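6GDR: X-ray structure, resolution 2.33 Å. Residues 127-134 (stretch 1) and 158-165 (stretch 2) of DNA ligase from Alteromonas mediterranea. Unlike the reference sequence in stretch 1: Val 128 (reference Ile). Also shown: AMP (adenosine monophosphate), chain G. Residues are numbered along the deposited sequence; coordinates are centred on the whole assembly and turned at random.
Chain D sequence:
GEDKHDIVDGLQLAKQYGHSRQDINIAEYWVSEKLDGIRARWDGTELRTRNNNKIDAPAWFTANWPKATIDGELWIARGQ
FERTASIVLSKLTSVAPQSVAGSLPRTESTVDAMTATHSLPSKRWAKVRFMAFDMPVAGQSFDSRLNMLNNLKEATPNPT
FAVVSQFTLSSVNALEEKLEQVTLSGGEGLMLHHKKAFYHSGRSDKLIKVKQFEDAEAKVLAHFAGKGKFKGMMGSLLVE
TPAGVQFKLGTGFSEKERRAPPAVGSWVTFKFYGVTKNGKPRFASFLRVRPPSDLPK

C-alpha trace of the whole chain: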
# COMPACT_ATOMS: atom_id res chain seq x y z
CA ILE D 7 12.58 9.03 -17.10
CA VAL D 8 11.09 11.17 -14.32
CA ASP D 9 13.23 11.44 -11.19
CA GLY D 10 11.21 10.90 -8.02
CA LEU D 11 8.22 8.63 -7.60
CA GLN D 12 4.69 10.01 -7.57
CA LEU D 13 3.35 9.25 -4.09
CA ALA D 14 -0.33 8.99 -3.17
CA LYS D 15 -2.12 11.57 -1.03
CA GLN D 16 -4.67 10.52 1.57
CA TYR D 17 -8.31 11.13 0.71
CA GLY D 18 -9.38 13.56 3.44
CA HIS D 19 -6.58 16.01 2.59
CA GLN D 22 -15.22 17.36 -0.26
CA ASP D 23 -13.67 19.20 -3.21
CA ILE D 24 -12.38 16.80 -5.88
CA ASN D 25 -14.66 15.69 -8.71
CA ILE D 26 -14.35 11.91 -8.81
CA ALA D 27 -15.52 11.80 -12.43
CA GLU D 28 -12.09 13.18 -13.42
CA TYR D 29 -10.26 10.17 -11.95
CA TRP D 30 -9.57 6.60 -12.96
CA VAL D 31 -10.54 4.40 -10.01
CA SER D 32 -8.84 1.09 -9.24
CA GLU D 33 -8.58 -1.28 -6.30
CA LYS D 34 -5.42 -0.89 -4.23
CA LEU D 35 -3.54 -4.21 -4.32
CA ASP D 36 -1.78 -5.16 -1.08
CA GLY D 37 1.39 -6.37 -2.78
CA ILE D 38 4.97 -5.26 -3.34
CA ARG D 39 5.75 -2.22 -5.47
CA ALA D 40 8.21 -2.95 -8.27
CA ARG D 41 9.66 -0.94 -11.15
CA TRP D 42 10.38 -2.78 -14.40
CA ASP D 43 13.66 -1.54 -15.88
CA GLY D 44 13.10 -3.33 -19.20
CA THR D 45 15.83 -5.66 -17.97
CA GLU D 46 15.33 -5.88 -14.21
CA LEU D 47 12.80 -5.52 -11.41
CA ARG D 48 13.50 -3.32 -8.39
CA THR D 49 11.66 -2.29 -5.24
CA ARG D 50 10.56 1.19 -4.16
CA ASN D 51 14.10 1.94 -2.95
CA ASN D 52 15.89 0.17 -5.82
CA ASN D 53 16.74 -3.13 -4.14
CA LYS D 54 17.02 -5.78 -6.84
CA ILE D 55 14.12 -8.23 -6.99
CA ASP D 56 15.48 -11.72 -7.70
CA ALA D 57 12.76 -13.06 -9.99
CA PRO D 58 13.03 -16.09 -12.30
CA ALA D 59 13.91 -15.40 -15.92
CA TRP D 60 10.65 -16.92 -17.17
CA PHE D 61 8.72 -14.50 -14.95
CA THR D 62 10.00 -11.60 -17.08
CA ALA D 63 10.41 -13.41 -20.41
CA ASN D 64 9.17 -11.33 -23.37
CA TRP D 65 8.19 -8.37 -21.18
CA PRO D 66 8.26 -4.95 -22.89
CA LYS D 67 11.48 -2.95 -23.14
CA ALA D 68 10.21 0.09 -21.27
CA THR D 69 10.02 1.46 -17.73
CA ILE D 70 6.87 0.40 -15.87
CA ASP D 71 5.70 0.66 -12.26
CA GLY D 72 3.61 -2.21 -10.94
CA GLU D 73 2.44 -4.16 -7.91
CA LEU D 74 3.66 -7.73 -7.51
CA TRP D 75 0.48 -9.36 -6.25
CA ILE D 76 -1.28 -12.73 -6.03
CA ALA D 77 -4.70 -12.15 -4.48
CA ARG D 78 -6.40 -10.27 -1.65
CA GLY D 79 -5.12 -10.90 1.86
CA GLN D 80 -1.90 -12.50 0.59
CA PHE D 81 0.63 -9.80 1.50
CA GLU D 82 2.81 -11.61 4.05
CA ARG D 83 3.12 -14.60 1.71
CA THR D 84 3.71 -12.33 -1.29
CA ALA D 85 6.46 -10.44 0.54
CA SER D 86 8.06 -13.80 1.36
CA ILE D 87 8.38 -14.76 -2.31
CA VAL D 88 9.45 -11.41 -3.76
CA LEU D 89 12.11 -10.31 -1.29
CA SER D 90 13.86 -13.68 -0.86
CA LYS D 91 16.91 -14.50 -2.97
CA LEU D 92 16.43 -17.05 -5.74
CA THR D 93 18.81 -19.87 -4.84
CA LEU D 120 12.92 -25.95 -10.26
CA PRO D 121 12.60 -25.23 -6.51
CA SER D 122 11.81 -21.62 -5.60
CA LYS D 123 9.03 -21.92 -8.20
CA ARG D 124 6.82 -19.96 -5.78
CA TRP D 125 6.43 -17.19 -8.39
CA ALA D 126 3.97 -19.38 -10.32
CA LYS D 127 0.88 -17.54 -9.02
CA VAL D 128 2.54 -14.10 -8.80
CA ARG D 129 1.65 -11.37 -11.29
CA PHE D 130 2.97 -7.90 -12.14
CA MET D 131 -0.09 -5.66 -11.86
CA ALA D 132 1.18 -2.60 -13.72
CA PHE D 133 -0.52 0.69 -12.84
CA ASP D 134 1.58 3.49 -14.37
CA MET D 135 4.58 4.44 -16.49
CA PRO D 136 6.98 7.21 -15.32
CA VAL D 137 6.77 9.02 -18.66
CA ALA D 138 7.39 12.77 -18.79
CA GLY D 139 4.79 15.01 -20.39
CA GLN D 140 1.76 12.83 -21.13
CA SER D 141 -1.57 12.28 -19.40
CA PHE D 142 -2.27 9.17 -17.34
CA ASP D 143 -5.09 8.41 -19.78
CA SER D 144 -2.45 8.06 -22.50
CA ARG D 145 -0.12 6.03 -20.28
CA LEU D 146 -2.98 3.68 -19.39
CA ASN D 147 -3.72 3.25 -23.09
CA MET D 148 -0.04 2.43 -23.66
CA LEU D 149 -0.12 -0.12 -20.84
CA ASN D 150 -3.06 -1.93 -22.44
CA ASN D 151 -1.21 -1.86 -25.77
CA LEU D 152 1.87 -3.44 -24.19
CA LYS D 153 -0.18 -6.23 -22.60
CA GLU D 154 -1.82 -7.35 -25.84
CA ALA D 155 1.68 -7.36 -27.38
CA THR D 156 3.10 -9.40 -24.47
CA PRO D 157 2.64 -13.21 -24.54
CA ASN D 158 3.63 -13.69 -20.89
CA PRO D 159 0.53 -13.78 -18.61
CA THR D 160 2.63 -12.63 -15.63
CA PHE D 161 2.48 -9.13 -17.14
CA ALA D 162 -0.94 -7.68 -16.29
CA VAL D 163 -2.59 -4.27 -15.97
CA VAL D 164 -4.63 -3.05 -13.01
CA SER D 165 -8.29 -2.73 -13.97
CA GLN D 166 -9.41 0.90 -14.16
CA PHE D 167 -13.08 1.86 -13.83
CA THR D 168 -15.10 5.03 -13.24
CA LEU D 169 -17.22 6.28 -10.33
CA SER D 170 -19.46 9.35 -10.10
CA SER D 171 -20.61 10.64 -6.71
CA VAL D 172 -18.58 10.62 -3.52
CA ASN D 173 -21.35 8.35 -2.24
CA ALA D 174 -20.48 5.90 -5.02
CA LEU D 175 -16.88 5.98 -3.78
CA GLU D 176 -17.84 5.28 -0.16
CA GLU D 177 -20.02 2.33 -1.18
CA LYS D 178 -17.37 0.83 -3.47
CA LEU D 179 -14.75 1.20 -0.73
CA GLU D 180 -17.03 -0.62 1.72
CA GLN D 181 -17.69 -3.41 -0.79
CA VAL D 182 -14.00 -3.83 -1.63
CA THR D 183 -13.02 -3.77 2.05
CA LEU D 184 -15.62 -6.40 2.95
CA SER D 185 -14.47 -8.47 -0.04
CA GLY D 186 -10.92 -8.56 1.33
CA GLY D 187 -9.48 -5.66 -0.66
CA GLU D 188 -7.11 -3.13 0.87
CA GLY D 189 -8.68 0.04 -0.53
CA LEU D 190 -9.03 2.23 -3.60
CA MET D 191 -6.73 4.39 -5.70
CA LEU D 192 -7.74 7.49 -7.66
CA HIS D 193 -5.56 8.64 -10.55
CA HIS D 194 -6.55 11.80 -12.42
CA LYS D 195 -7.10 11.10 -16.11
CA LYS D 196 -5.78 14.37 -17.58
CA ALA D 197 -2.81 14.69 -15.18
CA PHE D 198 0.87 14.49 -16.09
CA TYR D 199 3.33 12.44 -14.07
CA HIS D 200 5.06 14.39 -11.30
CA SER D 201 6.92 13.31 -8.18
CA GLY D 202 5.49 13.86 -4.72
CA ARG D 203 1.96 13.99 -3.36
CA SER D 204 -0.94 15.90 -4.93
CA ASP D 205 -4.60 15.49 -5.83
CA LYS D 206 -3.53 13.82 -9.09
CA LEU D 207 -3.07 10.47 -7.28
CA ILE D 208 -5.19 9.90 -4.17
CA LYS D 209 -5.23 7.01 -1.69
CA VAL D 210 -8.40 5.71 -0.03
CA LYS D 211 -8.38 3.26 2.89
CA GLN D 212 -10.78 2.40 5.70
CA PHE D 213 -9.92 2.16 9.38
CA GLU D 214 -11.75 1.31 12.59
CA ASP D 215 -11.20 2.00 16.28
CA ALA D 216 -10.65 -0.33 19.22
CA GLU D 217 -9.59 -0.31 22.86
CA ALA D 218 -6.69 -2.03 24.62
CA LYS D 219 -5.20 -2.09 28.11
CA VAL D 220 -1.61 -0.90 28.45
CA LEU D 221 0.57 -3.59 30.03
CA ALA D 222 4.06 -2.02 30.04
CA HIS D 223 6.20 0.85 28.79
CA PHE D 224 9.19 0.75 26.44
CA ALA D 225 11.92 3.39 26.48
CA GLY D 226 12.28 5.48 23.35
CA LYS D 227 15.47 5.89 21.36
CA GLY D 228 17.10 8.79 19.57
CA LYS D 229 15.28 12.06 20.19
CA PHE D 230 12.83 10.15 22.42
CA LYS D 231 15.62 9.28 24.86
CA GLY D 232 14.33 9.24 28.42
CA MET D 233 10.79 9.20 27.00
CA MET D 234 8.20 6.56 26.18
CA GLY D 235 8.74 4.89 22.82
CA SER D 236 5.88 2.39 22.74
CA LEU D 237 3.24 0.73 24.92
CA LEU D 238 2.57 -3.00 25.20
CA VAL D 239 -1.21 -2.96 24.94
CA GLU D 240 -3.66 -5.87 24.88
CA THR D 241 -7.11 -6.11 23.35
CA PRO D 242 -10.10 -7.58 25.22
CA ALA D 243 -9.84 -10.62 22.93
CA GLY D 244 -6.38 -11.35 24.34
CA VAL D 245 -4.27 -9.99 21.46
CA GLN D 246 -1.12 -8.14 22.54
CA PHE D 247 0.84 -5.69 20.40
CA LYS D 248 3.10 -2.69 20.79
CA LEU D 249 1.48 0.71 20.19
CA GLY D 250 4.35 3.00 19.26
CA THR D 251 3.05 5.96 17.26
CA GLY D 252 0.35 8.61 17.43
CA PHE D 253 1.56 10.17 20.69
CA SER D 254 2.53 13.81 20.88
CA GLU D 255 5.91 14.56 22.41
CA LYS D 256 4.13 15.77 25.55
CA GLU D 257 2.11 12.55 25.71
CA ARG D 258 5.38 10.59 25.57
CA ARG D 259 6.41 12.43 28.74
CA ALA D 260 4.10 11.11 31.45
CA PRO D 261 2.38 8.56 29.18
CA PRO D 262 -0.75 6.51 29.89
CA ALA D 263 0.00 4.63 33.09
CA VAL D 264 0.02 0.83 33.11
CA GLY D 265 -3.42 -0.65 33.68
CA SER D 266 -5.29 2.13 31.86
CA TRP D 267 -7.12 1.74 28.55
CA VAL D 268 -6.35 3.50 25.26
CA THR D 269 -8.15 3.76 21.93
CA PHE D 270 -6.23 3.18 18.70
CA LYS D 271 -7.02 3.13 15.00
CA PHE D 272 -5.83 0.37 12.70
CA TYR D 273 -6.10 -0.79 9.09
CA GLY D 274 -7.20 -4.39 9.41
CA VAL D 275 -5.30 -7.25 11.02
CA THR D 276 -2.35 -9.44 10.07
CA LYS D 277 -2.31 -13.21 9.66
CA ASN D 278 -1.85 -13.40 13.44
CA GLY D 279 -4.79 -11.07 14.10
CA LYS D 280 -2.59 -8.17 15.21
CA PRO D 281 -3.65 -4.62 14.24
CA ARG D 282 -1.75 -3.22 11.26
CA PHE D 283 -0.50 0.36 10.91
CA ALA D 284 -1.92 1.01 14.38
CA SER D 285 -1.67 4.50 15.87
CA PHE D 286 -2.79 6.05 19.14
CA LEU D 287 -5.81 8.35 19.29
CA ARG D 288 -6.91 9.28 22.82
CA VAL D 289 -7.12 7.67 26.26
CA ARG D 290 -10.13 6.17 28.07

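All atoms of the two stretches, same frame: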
# COMPACT_ATOMS: atom_id res chain seq x y z
N LYS D 127 2.15 -18.26 -9.14
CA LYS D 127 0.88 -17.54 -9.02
C LYS D 127 1.08 -16.06 -8.68
O LYS D 127 0.16 -15.42 -8.18
CB LYS D 127 0.00 -18.21 -7.97
CG LYS D 127 -0.60 -19.54 -8.44
CD LYS D 127 -1.79 -19.31 -9.36
CE LYS D 127 -2.06 -20.52 -10.25
NZ LYS D 127 -1.33 -20.43 -11.55
N VAL D 128 2.26 -15.52 -8.97
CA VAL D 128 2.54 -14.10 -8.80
C VAL D 128 2.34 -13.41 -10.14
O VAL D 128 2.61 -13.98 -11.20
CB VAL D 128 3.96 -13.85 -8.25
CG1 VAL D 128 4.27 -12.36 -8.18
CG2 VAL D 128 4.11 -14.49 -6.88
N ARG D 129 1.87 -12.16 -10.09
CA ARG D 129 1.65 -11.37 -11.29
C ARG D 129 2.16 -9.95 -11.06
O ARG D 129 2.25 -9.48 -9.92
CB ARG D 129 0.17 -11.34 -11.68
CG ARG D 129 -0.38 -12.68 -12.13
CD ARG D 129 -1.71 -12.53 -12.85
NE ARG D 129 -2.76 -12.03 -11.96
CZ ARG D 129 -3.94 -11.58 -12.38
NH1 ARG D 129 -4.83 -11.16 -11.50
NH2 ARG D 129 -4.23 -11.55 -13.67
N PHE D 130 2.48 -9.28 -12.16
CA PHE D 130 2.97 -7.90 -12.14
C PHE D 130 1.82 -7.01 -12.58
O PHE D 130 1.60 -6.79 -13.77
CB PHE D 130 4.20 -7.76 -13.03
CG PHE D 130 4.73 -6.35 -13.11
CD1 PHE D 130 5.54 -5.85 -12.11
CD2 PHE D 130 4.43 -5.54 -14.19
CE1 PHE D 130 6.03 -4.56 -12.18
CE2 PHE D 130 4.92 -4.25 -14.27
CZ PHE D 130 5.72 -3.76 -13.26
N MET D 131 1.09 -6.48 -11.60
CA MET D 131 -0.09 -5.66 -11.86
C MET D 131 0.37 -4.23 -12.11
O MET D 131 0.43 -3.40 -11.20
CB MET D 131 -1.06 -5.73 -10.69
CG MET D 131 -1.35 -7.15 -10.20
SD MET D 131 -2.02 -8.22 -11.49
CE MET D 131 -3.56 -7.39 -11.87
N ALA D 132 0.70 -3.93 -13.36
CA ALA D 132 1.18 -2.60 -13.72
C ALA D 132 0.07 -1.57 -13.56
O ALA D 132 -1.09 -1.83 -13.87
CB ALA D 132 1.69 -2.60 -15.16
N PHE D 133 0.44 -0.39 -13.06
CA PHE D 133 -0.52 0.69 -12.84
C PHE D 133 -0.08 2.05 -13.37
O PHE D 133 -0.90 2.97 -13.35
CB PHE D 133 -0.84 0.82 -11.34
CG PHE D 133 0.37 0.95 -10.46
CD1 PHE D 133 1.03 2.16 -10.33
CD2 PHE D 133 0.85 -0.15 -9.76
CE1 PHE D 133 2.14 2.28 -9.51
CE2 PHE D 133 1.96 -0.04 -8.94
CZ PHE D 133 2.60 1.18 -8.82
N ASP D 134 1.15 2.20 -13.84
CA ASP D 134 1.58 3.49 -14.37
C ASP D 134 2.93 3.33 -15.05
O ASP D 134 3.64 2.34 -14.85
CB ASP D 134 1.66 4.56 -13.27
CG ASP D 134 1.63 5.97 -13.83
OD1 ASP D 134 1.55 6.13 -15.06
OD2 ASP D 134 1.70 6.93 -13.02
N ASN D 158 3.50 -13.18 -22.25
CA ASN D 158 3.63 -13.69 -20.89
C ASN D 158 2.42 -13.26 -20.05
O ASN D 158 2.15 -12.05 -19.95
CB ASN D 158 4.92 -13.18 -20.26
CG ASN D 158 5.35 -14.00 -19.06
OD1 ASN D 158 4.52 -14.59 -18.36
ND2 ASN D 158 6.66 -14.05 -18.82
N PRO D 159 1.68 -14.19 -19.44
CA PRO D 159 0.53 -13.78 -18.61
C PRO D 159 0.92 -13.18 -17.26
O PRO D 159 0.05 -12.65 -16.57
CB PRO D 159 -0.25 -15.08 -18.43
CG PRO D 159 0.78 -16.14 -18.52
CD PRO D 159 1.80 -15.65 -19.51
N THR D 160 2.20 -13.27 -16.87
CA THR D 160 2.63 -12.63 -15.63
C THR D 160 2.52 -11.11 -15.72
O THR D 160 2.33 -10.44 -14.70
CB THR D 160 4.06 -13.03 -15.30
OG1 THR D 160 4.93 -12.67 -16.38
CG2 THR D 160 4.15 -14.53 -15.05
N PHE D 161 2.65 -10.56 -16.93
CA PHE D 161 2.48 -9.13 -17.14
C PHE D 161 0.99 -8.82 -17.27
O PHE D 161 0.33 -9.29 -18.20
CB PHE D 161 3.23 -8.69 -18.39
CG PHE D 161 3.21 -7.21 -18.63
CD1 PHE D 161 4.25 -6.41 -18.17
CD2 PHE D 161 2.16 -6.62 -19.31
CE1 PHE D 161 4.23 -5.04 -18.38
CE2 PHE D 161 2.14 -5.25 -19.52
CZ PHE D 161 3.18 -4.46 -19.06
N ALA D 162 0.47 -8.05 -16.32
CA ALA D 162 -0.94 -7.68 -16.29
C ALA D 162 -1.06 -6.17 -16.12
O ALA D 162 -0.06 -5.46 -16.00
CB ALA D 162 -1.68 -8.43 -15.17
N VAL D 163 -2.30 -5.69 -16.11
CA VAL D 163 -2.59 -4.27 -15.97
C VAL D 163 -3.75 -4.12 -15.00
O VAL D 163 -4.79 -4.76 -15.17
CB VAL D 163 -2.92 -3.61 -17.32
CG1 VAL D 163 -3.13 -2.11 -17.15
CG2 VAL D 163 -1.82 -3.88 -18.34
N VAL D 164 -3.58 -3.27 -13.98
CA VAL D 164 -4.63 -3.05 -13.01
C VAL D 164 -5.88 -2.56 -13.72
O VAL D 164 -5.82 -1.66 -14.57
CB VAL D 164 -4.17 -2.07 -11.93
CG1 VAL D 164 -5.31 -1.71 -11.00
CG2 VAL D 164 -3.00 -2.66 -11.14
N SER D 165 -7.02 -3.14 -13.37
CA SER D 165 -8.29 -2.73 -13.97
C SER D 165 -8.66 -1.33 -13.50
O SER D 165 -8.61 -1.04 -12.30
CB SER D 165 -9.39 -3.72 -13.60
OG SER D 165 -9.06 -5.03 -14.03
P AMP G . 1.18 3.53 0.40
O1P AMP G . 0.52 2.19 0.18
O2P AMP G . 0.58 4.49 1.40
O5' AMP G . 1.28 4.28 -1.02
C5' AMP G . 0.57 3.74 -2.14
C4' AMP G . 1.32 2.53 -2.69
O4' AMP G . 0.38 1.51 -3.06
C3' AMP G . 2.18 2.82 -3.91
O3' AMP G . 3.56 2.70 -3.57
C2' AMP G . 1.78 1.79 -4.95
O2' AMP G . 2.92 1.07 -5.44
C1' AMP G . 0.83 0.83 -4.24
N9 AMP G . -0.35 0.37 -5.02
C8 AMP G . -0.92 -0.84 -4.82
N7 AMP G . -1.98 -1.02 -5.65
C5 AMP G . -2.10 0.08 -6.40
C6 AMP G . -3.01 0.54 -7.47
N6 AMP G . -4.02 -0.25 -7.89
N1 AMP G . -2.81 1.76 -8.00
C2 AMP G . -1.80 2.56 -7.58
N3 AMP G . -0.94 2.20 -6.61
C4 AMP G . -1.02 1.00 -5.99

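Small apolar side chains form the centre of the contact between the two stretches. Ala 162 and Val 164 of the second stretch pack against Met 131: the Met 131 SD atom lies 3.7 Å from Ala 162 CB, and Met 131 CB lies 3.7 Å from Val 164 CG2. All three chi angles of Met 131 are in the m range, so its side chain folds compactly and brings the sulfur over the alanine methyl. Val 164 CG2 also reaches Phe 133 CB, at 4.1 Å. The same two residues border the ligand: AMP C2 sits over one face of the Phe 133 ring, and Val 164 CG1 approaches AMP N6 at 3.7 Å. On the face of the sheet opposite Met 131 and Ala 162, which also carries Ala 132 and Val 163, Phe 130 and Phe 161 meet obliquely, Phe 130 CD2 lying 4.1 Å from Phe 161 CD1.

Side chains alternate between the faces because both chains are extended; the parallel pairing of strands 129-134 and 161-163 sets Phe 130, Met 131 and Ala 132 beside Phe 161, Ala 162 and Val 163. Four hydrogen bonds join the backbones. Phe 130 N donates to Thr 160 O (2.8 Å) and Phe 130 O accepts from Ala 162 N (3.1 Å); Ala 132 then repeats the pattern, its N donating to Ala 162 O (3.1 Å) and its O accepting from Val 164 N (2.9 Å). Each of these two residues thus bridges partners two positions apart, as expected of parallel strands.

Toward the polar edge, the aliphatic part of Arg 129 skirts the second stretch, with Arg 129 CD 4.1 Å from Pro 159 O. Here a type I turn from Asn 158 to Phe 161 leads into the strand. Asn 158 OD1 accepts a hydrogen bond from Thr 160 N (3.1 Å), bracing the turn that presents Thr 160 O to Phe 130.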